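Local coordinates for protein response regulator (Caulobacter vibrioides, PDB 3T0Y) that probably mimics an ECF sigma factor through this sigma-like domain, so that the activated response regulator can take up an anti-sigma factor during general stress signalling, at residues C[18-23]-C[58-63]; C[28-33]-C[65-70]; C[88-93]-C[100-105]; C[113-118]-C[123-128]. All coordinates share one frame; numbering follows the deposited sequence. Where two conformers were deposited one is given.

Contact 1: C[18-23]-C[58-63]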
# COMPACT_ATOMS: atom_id res chain seq x y z
N LEU C 18 19.03 -13.57 7.00
CA LEU C 18 18.50 -12.85 8.15
C LEU C 18 19.55 -11.96 8.81
O LEU C 18 19.24 -10.88 9.30
CB LEU C 18 17.94 -13.84 9.17
CG LEU C 18 17.65 -13.24 10.54
CD1 LEU C 18 16.23 -12.67 10.58
CD2 LEU C 18 17.86 -14.28 11.65
N ALA C 19 20.80 -12.42 8.83
CA ALA C 19 21.83 -11.73 9.59
C ALA C 19 22.44 -10.57 8.80
O ALA C 19 22.76 -9.51 9.36
CB ALA C 19 22.91 -12.72 10.03
N ARG C 20 22.60 -10.77 7.50
CA ARG C 20 23.12 -9.71 6.64
C ARG C 20 22.11 -8.57 6.46
O ARG C 20 22.51 -7.39 6.40
CB ARG C 20 23.55 -10.27 5.28
CG ARG C 20 24.99 -10.73 5.21
CD ARG C 20 25.33 -11.24 3.81
NE ARG C 20 24.35 -12.21 3.31
CZ ARG C 20 24.59 -13.51 3.15
NH1 ARG C 20 25.79 -14.01 3.42
NH2 ARG C 20 23.63 -14.31 2.70
N LEU C 21 20.82 -8.91 6.39
CA LEU C 21 19.78 -7.94 6.03
C LEU C 21 19.09 -7.29 7.21
O LEU C 21 18.64 -6.16 7.11
CB LEU C 21 18.72 -8.58 5.15
CG LEU C 21 19.28 -9.18 3.87
CD1 LEU C 21 18.16 -9.69 2.99
CD2 LEU C 21 20.11 -8.13 3.16
N ALA C 22 19.02 -8.00 8.33
CA ALA C 22 18.27 -7.51 9.48
C ALA C 22 18.52 -6.03 9.82
O ALA C 22 17.58 -5.28 10.11
CB ALA C 22 18.52 -8.40 10.71
N PRO C 23 19.78 -5.60 9.79
CA PRO C 23 19.99 -4.22 10.26
C PRO C 23 19.46 -3.16 9.28
O PRO C 23 19.37 -1.97 9.62
CB PRO C 23 21.51 -4.12 10.42
CG PRO C 23 22.09 -5.31 9.68
CD PRO C 23 21.03 -6.35 9.58
N LEU C 58 15.54 -14.79 -6.36
CA LEU C 58 16.46 -13.69 -6.63
C LEU C 58 17.54 -13.72 -5.57
O LEU C 58 17.28 -14.16 -4.44
CB LEU C 58 15.74 -12.35 -6.56
CG LEU C 58 14.66 -12.06 -7.59
CD1 LEU C 58 14.01 -10.73 -7.27
CD2 LEU C 58 15.24 -12.06 -9.01
N VAL C 59 18.73 -13.26 -5.92
CA VAL C 59 19.86 -13.30 -5.00
C VAL C 59 20.53 -11.93 -4.89
O VAL C 59 20.57 -11.17 -5.85
CB VAL C 59 20.91 -14.34 -5.47
CG1 VAL C 59 20.31 -15.74 -5.45
CG2 VAL C 59 21.40 -14.01 -6.87
N LEU C 60 21.05 -11.63 -3.70
CA LEU C 60 21.83 -10.43 -3.46
C LEU C 60 23.07 -10.47 -4.32
O LEU C 60 23.79 -11.47 -4.31
CB LEU C 60 22.24 -10.34 -1.99
CG LEU C 60 21.07 -10.31 -1.02
CD1 LEU C 60 21.57 -10.24 0.40
CD2 LEU C 60 20.16 -9.11 -1.31
N ASP C 61 23.32 -9.39 -5.07
CA ASP C 61 24.51 -9.24 -5.89
C ASP C 61 25.74 -9.23 -4.98
O ASP C 61 25.80 -8.47 -4.01
CB ASP C 61 24.43 -7.95 -6.70
CG ASP C 61 25.21 -8.00 -8.00
OD1 ASP C 61 26.44 -7.81 -7.97
OD2 ASP C 61 24.59 -8.22 -9.06
N ALA C 62 26.70 -10.07 -5.29
CA ALA C 62 27.89 -10.21 -4.45
C ALA C 62 28.83 -9.00 -4.54
O ALA C 62 29.66 -8.77 -3.65
CB ALA C 62 28.64 -11.49 -4.80
N ASN C 63 28.71 -8.24 -5.62
CA ASN C 63 29.50 -7.02 -5.80
C ASN C 63 28.96 -5.81 -5.03
O ASN C 63 29.60 -4.77 -5.01
CB ASN C 63 29.60 -6.67 -7.28
CG ASN C 63 30.25 -7.78 -8.10
OD1 ASN C 63 31.12 -8.51 -7.60
ND2 ASN C 63 29.83 -7.91 -9.36
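Leu60, in the loop 58-63, faces Leu21 of helix 17-21. The loop reaches this point with an extended backbone. At its start Leu58 is hydrogen-bonded through its backbone to Ala52 and lies on Val73 and Ile77 of helix 66-80, which probably anchors the start of the loop. At Leu60 the side chain turns toward helix 17-21 with CG beside the backbone N (chi1 -59°), and Leu21 adopts the matching torsion. The two leucines therefore reach toward each other tip to tip, with CD1 of Leu60 3.8 Å from CD2 of Leu21. The same CD1 also approaches the Arg20 guanidinium obliquely, 4.5 Å from NE, a nitrogen that this contact buries without a polar partner in the model. Leu53 of helix 39-54 touches both leucines, and the side chain of Leu60 also packs on Ala69 of helix 66-80. Beyond it, Asp61 OD1 accepts a hydrogen bond from Asn63 N at 3.3 Å, an Asx turn that bends the loop shortly before helix 66-80. Leu18 and Leu21 also pack on apolar side chains of another protein, probably the bound anti-sigma factor. The arrangement is a contact within the sigma2-like helical part of the PhyR domain, where helix 17-21 packs on the loop before helix 66-80 with helix 39-54 beside both.

Contact 2: C[28-33]-C[65-70]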
# COMPACT_ATOMS: atom_id res chain seq x y z
N ILE C 28 14.75 0.06 4.47
CA ILE C 28 13.96 -0.32 3.33
C ILE C 28 12.49 -0.01 3.61
O ILE C 28 11.74 0.33 2.70
CB ILE C 28 14.21 -1.80 2.91
CG1 ILE C 28 13.74 -2.05 1.48
CG2 ILE C 28 13.55 -2.77 3.86
CD1 ILE C 28 14.30 -1.07 0.49
N ARG C 29 12.06 -0.08 4.87
CA ARG C 29 10.65 0.22 5.13
C ARG C 29 10.40 1.69 4.92
O ARG C 29 9.33 2.08 4.43
CB ARG C 29 10.22 -0.13 6.55
CG ARG C 29 10.29 -1.59 6.90
CD ARG C 29 9.75 -1.78 8.33
NE ARG C 29 8.29 -1.71 8.39
CZ ARG C 29 7.60 -1.19 9.40
NH1 ARG C 29 8.24 -0.68 10.45
NH2 ARG C 29 6.26 -1.18 9.37
N ARG C 30 11.37 2.51 5.32
CA ARG C 30 11.23 3.95 5.13
C ARG C 30 11.12 4.23 3.64
O ARG C 30 10.26 4.98 3.21
CB ARG C 30 12.42 4.72 5.72
CG ARG C 30 12.33 6.23 5.46
CD ARG C 30 13.59 6.96 5.86
NE ARG C 30 14.75 6.33 5.27
CZ ARG C 30 16.01 6.58 5.61
NH1 ARG C 30 16.28 7.45 6.57
NH2 ARG C 30 16.98 5.92 5.01
N TYR C 31 12.00 3.62 2.85
CA TYR C 31 12.02 3.89 1.42
C TYR C 31 10.70 3.41 0.79
O TYR C 31 10.07 4.13 0.02
CB TYR C 31 13.20 3.19 0.77
CG TYR C 31 13.20 3.27 -0.73
CD1 TYR C 31 13.39 4.48 -1.38
CD2 TYR C 31 13.00 2.13 -1.51
CE1 TYR C 31 13.37 4.57 -2.75
CE2 TYR C 31 12.99 2.20 -2.89
CZ TYR C 31 13.18 3.45 -3.50
OH TYR C 31 13.20 3.56 -4.88
N ALA C 32 10.30 2.20 1.16
CA ALA C 32 9.11 1.56 0.62
C ALA C 32 7.90 2.44 0.80
O ALA C 32 7.12 2.66 -0.14
CB ALA C 32 8.90 0.19 1.31
N ARG C 33 7.76 2.99 2.01
CA ARG C 33 6.62 3.82 2.37
C ARG C 33 6.66 5.13 1.60
O ARG C 33 5.64 5.60 1.10
CB ARG C 33 6.56 4.03 3.90
CG ARG C 33 6.40 5.47 4.44
CD ARG C 33 5.08 6.13 4.06
NE ARG C 33 4.44 7.02 5.05
CZ ARG C 33 4.95 7.45 6.21
NH1 ARG C 33 6.17 7.10 6.62
NH2 ARG C 33 4.22 8.25 6.99
N SER C 65 27.18 -4.02 -1.38
CA SER C 65 26.93 -4.15 0.05
C SER C 65 25.56 -4.76 0.26
O SER C 65 24.72 -4.73 -0.66
CB SER C 65 26.92 -2.79 0.72
OG SER C 65 25.66 -2.18 0.48
N PRO C 66 25.33 -5.33 1.46
CA PRO C 66 24.02 -5.91 1.78
C PRO C 66 22.90 -4.93 1.55
O PRO C 66 21.93 -5.28 0.87
CB PRO C 66 24.16 -6.27 3.26
CG PRO C 66 25.63 -6.66 3.37
CD PRO C 66 26.35 -5.68 2.47
N ARG C 67 23.03 -3.71 2.07
CA ARG C 67 22.00 -2.71 1.89
C ARG C 67 21.72 -2.39 0.40
O ARG C 67 20.57 -2.35 -0.03
CB ARG C 67 22.33 -1.43 2.68
CG ARG C 67 21.18 -0.46 2.78
CD ARG C 67 21.64 0.84 3.42
NE ARG C 67 20.88 1.99 2.92
CZ ARG C 67 20.33 2.93 3.68
NH1 ARG C 67 20.47 2.87 5.00
NH2 ARG C 67 19.64 3.95 3.11
N VAL C 68 22.77 -2.18 -0.37
CA VAL C 68 22.59 -1.79 -1.77
C VAL C 68 21.93 -2.94 -2.55
O VAL C 68 21.00 -2.71 -3.33
CB VAL C 68 23.91 -1.33 -2.42
CG1 VAL C 68 23.80 -1.22 -3.93
CG2 VAL C 68 24.37 -0.00 -1.81
N ALA C 69 22.38 -4.16 -2.31
CA ALA C 69 21.86 -5.33 -2.99
C ALA C 69 20.40 -5.58 -2.61
O ALA C 69 19.61 -6.03 -3.43
CB ALA C 69 22.73 -6.57 -2.67
N LEU C 70 20.04 -5.26 -1.38
CA LEU C 70 18.66 -5.39 -0.92
C LEU C 70 17.72 -4.42 -1.68
O LEU C 70 16.68 -4.83 -2.19
CB LEU C 70 18.57 -5.10 0.57
CG LEU C 70 17.16 -5.06 1.15
CD1 LEU C 70 16.45 -6.40 0.99
CD2 LEU C 70 17.15 -4.60 2.62
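Arg30 and Arg67 bring their guanidinium groups together edge to edge, NH2 of Arg30 lying 3.8 Å from NH2 of Arg67, with the two planes inclined by 62°. Each chain leaves its helix with CG anti to the backbone N and then bends at chi3, which carries the charged end across the gap between helix 25-36 and helix 66-80. Glu107 of the second subunit bridges the pair, one carboxylate oxygen forming a salt bridge with Arg30 NE and the other with Arg67 NH2, which probably balances the two positive charges. Arg30 NH1 has a further salt bridge, to an acidic side chain of another protein, so this arginine is engaged by two neighbouring chains at once. Beside the arginines the contact is apolar. Leu70 points at helix 25-36 and sets its CD2 methyl 4.1 Å from CB of Ile28, presenting a branch to the root of that side chain, while Ile28 also lies on Tyr71, Phe74 and Val46. At the start of helix 66-80, Ser65 is the N-cap: its OG accepts from Val68 N at 3.0 Å in a nearly straight bond (168°). An apolar seam between two helices, flanked by arginines that bind a partner's carboxylate, is here the sigma2-like helical bundle at its subunit interface.

Contact 3: C[88-93]-C[100-105]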
# COMPACT_ATOMS: atom_id res chain seq x y z
N GLN C 88 -2.21 -7.91 -7.74
CA GLN C 88 -0.93 -7.38 -7.32
C GLN C 88 -0.61 -6.04 -7.98
O GLN C 88 0.10 -5.22 -7.40
CB GLN C 88 0.18 -8.40 -7.57
CG GLN C 88 -0.04 -9.74 -6.84
CD GLN C 88 -0.20 -9.58 -5.32
OE1 GLN C 88 -1.31 -9.33 -4.81
NE2 GLN C 88 0.90 -9.73 -4.59
N ARG C 89 -1.12 -5.81 -9.18
CA ARG C 89 -0.90 -4.53 -9.85
C ARG C 89 -1.55 -3.40 -9.05
O ARG C 89 -1.09 -2.25 -9.10
CB ARG C 89 -1.46 -4.52 -11.27
CG ARG C 89 -0.86 -5.57 -12.19
CD ARG C 89 -0.72 -5.04 -13.62
NE ARG C 89 -1.40 -5.87 -14.61
CZ ARG C 89 -1.06 -7.12 -14.91
NH1 ARG C 89 -0.06 -7.72 -14.27
NH2 ARG C 89 -1.73 -7.79 -15.83
N LEU C 90 -2.61 -3.73 -8.33
CA LEU C 90 -3.34 -2.72 -7.56
C LEU C 90 -2.42 -2.03 -6.55
O LEU C 90 -2.68 -0.90 -6.14
CB LEU C 90 -4.53 -3.34 -6.84
CG LEU C 90 -5.71 -3.85 -7.68
CD1 LEU C 90 -6.60 -4.75 -6.84
CD2 LEU C 90 -6.53 -2.70 -8.27
N MSE C 91 -1.34 -2.69 -6.17
CA MSE C 91 -0.45 -2.12 -5.16
C MSE C 91 0.40 -0.95 -5.72
O MSE C 91 1.04 -0.21 -4.95
CB MSE C 91 0.40 -3.21 -4.52
CG MSE C 91 -0.43 -4.30 -3.82
SE MSE C 91 -1.90 -3.61 -2.67
CE MSE C 91 -0.75 -3.33 -1.15
N ARG C 92 0.39 -0.80 -7.04
CA ARG C 92 1.10 0.30 -7.70
C ARG C 92 0.27 1.57 -7.76
O ARG C 92 0.75 2.61 -8.20
CB ARG C 92 1.49 -0.09 -9.13
CG ARG C 92 2.53 -1.19 -9.18
CD ARG C 92 3.86 -0.64 -8.70
NE ARG C 92 4.27 0.44 -9.59
CZ ARG C 92 5.12 0.29 -10.60
NH1 ARG C 92 5.68 -0.89 -10.82
NH2 ARG C 92 5.42 1.33 -11.37
N ILE C 93 -0.99 1.48 -7.35
CA ILE C 93 -1.84 2.66 -7.27
C ILE C 93 -1.71 3.34 -5.90
O ILE C 93 -1.72 2.68 -4.85
CB ILE C 93 -3.30 2.26 -7.49
CG1 ILE C 93 -3.46 1.67 -8.89
CG2 ILE C 93 -4.21 3.45 -7.27
CD1 ILE C 93 -4.71 0.89 -9.08
N ALA C 100 -10.63 4.56 -3.41
CA ALA C 100 -11.72 5.16 -4.15
C ALA C 100 -12.07 4.29 -5.34
O ALA C 100 -13.24 4.08 -5.66
CB ALA C 100 -11.33 6.52 -4.60
N PHE C 101 -11.04 3.79 -6.00
CA PHE C 101 -11.23 2.94 -7.15
C PHE C 101 -11.88 1.61 -6.76
O PHE C 101 -12.82 1.17 -7.41
CB PHE C 101 -9.89 2.70 -7.85
CG PHE C 101 -9.98 1.78 -9.03
CD1 PHE C 101 -10.51 2.24 -10.23
CD2 PHE C 101 -9.54 0.47 -8.95
CE1 PHE C 101 -10.59 1.40 -11.35
CE2 PHE C 101 -9.62 -0.38 -10.06
CZ PHE C 101 -10.15 0.09 -11.26
N LEU C 102 -11.37 0.96 -5.72
CA LEU C 102 -11.92 -0.33 -5.34
C LEU C 102 -13.32 -0.22 -4.75
O LEU C 102 -14.14 -1.11 -4.94
CB LEU C 102 -11.00 -1.09 -4.37
CG LEU C 102 -9.67 -1.56 -4.95
CD1 LEU C 102 -8.85 -2.20 -3.88
CD2 LEU C 102 -9.89 -2.55 -6.08
N LEU C 103 -13.60 0.87 -4.03
CA LEU C 103 -14.92 1.02 -3.46
C LEU C 103 -15.97 1.05 -4.58
O LEU C 103 -17.05 0.48 -4.45
CB LEU C 103 -15.02 2.29 -2.60
CG LEU C 103 -14.31 2.15 -1.26
CD1 LEU C 103 -14.09 3.53 -0.65
CD2 LEU C 103 -15.10 1.25 -0.30
N THR C 104 -15.63 1.68 -5.70
CA THR C 104 -16.58 1.81 -6.79
C THR C 104 -16.49 0.62 -7.75
O THR C 104 -17.47 -0.10 -7.95
CB THR C 104 -16.41 3.16 -7.52
OG1 THR C 104 -15.03 3.37 -7.85
CG2 THR C 104 -16.85 4.30 -6.60
N ALA C 105 -15.32 0.38 -8.33
CA ALA C 105 -15.18 -0.65 -9.35
C ALA C 105 -15.40 -2.05 -8.81
O ALA C 105 -16.03 -2.88 -9.48
CB ALA C 105 -13.82 -0.56 -10.01
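Phe101, whose ring touches Leu90, has a carbonyl oxygen that draws in more than one backbone N-H: Ala105 N donates to Phe101 O at 2.8 Å, and Thr104 N adds a weak bond to the same oxygen at 3.3 Å. The sharing goes with a wider, pi-type turn at 102-105 in helix 95-106. This helix belongs to the sigma-like part of the domain, probably the counterpart of sigma region 4, and segment 88-93 is the short passage leading into it. There the chain tightens into a 3-10 turn, Arg92 N bonding to Arg89 O at 2.9 Å. Leu90 points from this turn at helix 95-106 and carries the contact. With CG beside the backbone N (chi1 -69°), it spreads its two methyls over one methyl of Leu102: CD1 and CD2 of Leu90 each lie 4.0 Å from CD2 of Leu102, and the two side chains run at a slant to one another. Leu90 CD2 reaches Phe101 as well, 4.3 Å from CE2, approaching the ring obliquely. Apolar side chains of another protein also pack on Leu90, Phe101 and Leu102, so the three form part of a surface probably used to bind the anti-sigma factor. Arg92 joins segment 88-93 to helix 66-80 by a cation-pi contact with Trp78 and to helix 122-140 by a salt bridge to Glu139. Within segment 100-105, Ala105 CB lies over one face of the Phe101 ring, 3.9 Å above its plane and offset toward the rim.

Contact 4: C[113-118]-C[123-128]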
# COMPACT_ATOMS: atom_id res chain seq x y z
N GLU C 113 -21.67 7.21 -2.38
CA GLU C 113 -21.50 6.36 -1.21
C GLU C 113 -20.00 6.30 -0.87
O GLU C 113 -19.63 6.33 0.29
CB GLU C 113 -22.07 4.96 -1.48
CG GLU C 113 -23.57 4.92 -1.52
CD GLU C 113 -24.12 3.60 -2.03
OE1 GLU C 113 -23.41 2.90 -2.79
OE2 GLU C 113 -25.25 3.24 -1.67
N ALA C 114 -19.15 6.23 -1.89
CA ALA C 114 -17.70 6.16 -1.64
C ALA C 114 -17.23 7.43 -0.91
O ALA C 114 -16.35 7.38 -0.07
CB ALA C 114 -16.93 5.96 -2.95
N ALA C 115 -17.86 8.55 -1.23
CA ALA C 115 -17.58 9.82 -0.56
C ALA C 115 -17.92 9.73 0.92
O ALA C 115 -17.15 10.18 1.76
CB ALA C 115 -18.39 10.96 -1.22
N GLN C 116 -19.07 9.15 1.25
CA GLN C 116 -19.42 8.96 2.66
C GLN C 116 -18.39 8.06 3.34
O GLN C 116 -17.92 8.34 4.45
CB GLN C 116 -20.80 8.35 2.80
CG GLN C 116 -21.84 9.03 1.93
CD GLN C 116 -21.84 10.53 2.13
OE1 GLN C 116 -22.05 11.01 3.25
NE2 GLN C 116 -21.56 11.29 1.05
N ILE C 117 -18.05 6.98 2.65
CA ILE C 117 -17.14 6.00 3.20
C ILE C 117 -15.77 6.64 3.50
O ILE C 117 -15.20 6.45 4.57
CB ILE C 117 -17.03 4.77 2.26
CG1 ILE C 117 -18.33 3.95 2.31
CG2 ILE C 117 -15.84 3.91 2.64
CD1 ILE C 117 -18.48 2.91 1.18
N LEU C 118 -15.26 7.40 2.54
CA LEU C 118 -13.95 8.02 2.68
C LEU C 118 -14.03 9.34 3.44
O LEU C 118 -13.00 9.94 3.74
CB LEU C 118 -13.31 8.23 1.31
CG LEU C 118 -13.18 6.96 0.47
CD1 LEU C 118 -12.49 7.28 -0.82
CD2 LEU C 118 -12.39 5.91 1.24
N GLY C 123 -15.87 15.81 -5.24
CA GLY C 123 -14.88 16.11 -6.27
C GLY C 123 -13.58 15.39 -5.98
O GLY C 123 -12.92 14.88 -6.88
N GLU C 124 -13.23 15.33 -4.69
CA GLU C 124 -12.05 14.59 -4.25
C GLU C 124 -12.19 13.13 -4.68
O GLU C 124 -11.24 12.53 -5.19
CB GLU C 124 -11.90 14.71 -2.73
CG GLU C 124 -10.86 13.80 -2.10
CD GLU C 124 -9.42 14.19 -2.43
OE1 GLU C 124 -9.20 14.96 -3.40
OE2 GLU C 124 -8.49 13.72 -1.71
N VAL C 125 -13.38 12.56 -4.51
CA VAL C 125 -13.59 11.17 -4.91
C VAL C 125 -13.42 10.93 -6.41
O VAL C 125 -12.81 9.94 -6.80
CB VAL C 125 -14.98 10.65 -4.48
CG1 VAL C 125 -15.31 9.35 -5.22
CG2 VAL C 125 -14.98 10.43 -2.99
N GLU C 126 -13.96 11.81 -7.27
CA GLU C 126 -13.79 11.64 -8.71
C GLU C 126 -12.32 11.86 -9.10
O GLU C 126 -11.81 11.22 -10.00
CB GLU C 126 -14.71 12.57 -9.51
CG GLU C 126 -16.22 12.30 -9.34
CD GLU C 126 -16.71 11.03 -10.06
OE1 GLU C 126 -16.39 9.92 -9.60
OE2 GLU C 126 -17.42 11.15 -11.08
N ARG C 127 -11.66 12.78 -8.40
CA ARG C 127 -10.25 13.02 -8.67
C ARG C 127 -9.50 11.72 -8.42
O ARG C 127 -8.74 11.25 -9.27
CB ARG C 127 -9.69 14.12 -7.74
CG ARG C 127 -8.20 14.38 -7.92
CD ARG C 127 -7.62 15.36 -6.89
NE ARG C 127 -7.18 14.71 -5.64
CZ ARG C 127 -6.12 13.90 -5.54
NH1 ARG C 127 -5.38 13.61 -6.60
NH2 ARG C 127 -5.81 13.38 -4.36
N LEU C 128 -9.74 11.16 -7.24
CA LEU C 128 -9.06 9.95 -6.80
C LEU C 128 -9.26 8.81 -7.78
O LEU C 128 -8.31 8.14 -8.13
CB LEU C 128 -9.54 9.57 -5.40
CG LEU C 128 -8.89 10.42 -4.31
CD1 LEU C 128 -9.54 10.16 -2.96
CD2 LEU C 128 -7.39 10.13 -4.26
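Val125 holds CG1 anti to its own backbone N (chi1 165°), an orientation that places CG2 beside that nitrogen and turns both methyls to helix 111-118. CG2 makes the closest approach, 3.6 Å from Ala115 CA and 3.9 Å from Ala115 CB, so the methyl rests on the helix backbone as much as on the alanine side chain. CG1 lies alongside Ala114, 4.4 Å from its CB. Such short side chains let the helices come close: the CA atoms of Ala115 and Val125 are 6.1 Å apart. A short connection separates helix 111-118 from helix 122-140, and this pairing is consistent with a helix-turn-helix, the clan in which the PhyR sigma-like family is placed, as in sigma factor region 4. The CB atoms of Leu118 and Leu128 also point toward the partner helix of the pair, but these side chains pack mainly on helix 95-106. Leu118 meets Leu103 there and Leu128 meets Ala100, so that helix 95-106 joins the two helices in one core. On helix 122-140 itself, Arg127 NE donates to Glu124 OE1 at 3.0 Å with an N-H...O angle of 164°, a salt bridge one turn apart. The oxygen lies close to the guanidinium plane and is met on the syn side of the carboxylate, 34° out of its plane. Outside the pair, Ile117 and Leu118 pack on His75 of the second subunit.

Overall arrangement
Along the chain the contacts fall into two pairs in series. Contacts 1 and 2, with alternating segments, lie in the sigma2-like part and meet through Leu60 and Ala69, their centres about 10 Å apart. Contacts 3 and 4 lie in the sigma-like part, centres about 14 Å apart, and meet where Leu103 touches Leu118. The pairs sit on opposite sides of the chain's centre: the centres of contacts 2 and 3 are about 25 Å apart, those of contacts 1 and 4 about 42 Å. Helix 66-80 of contact 2 is followed in the chain by helix 86-89 of contact 3. Contacts 2, 3 and 4 all touch the second subunit, which probably helps hold together the two parts of this mainly helical, strandless domain.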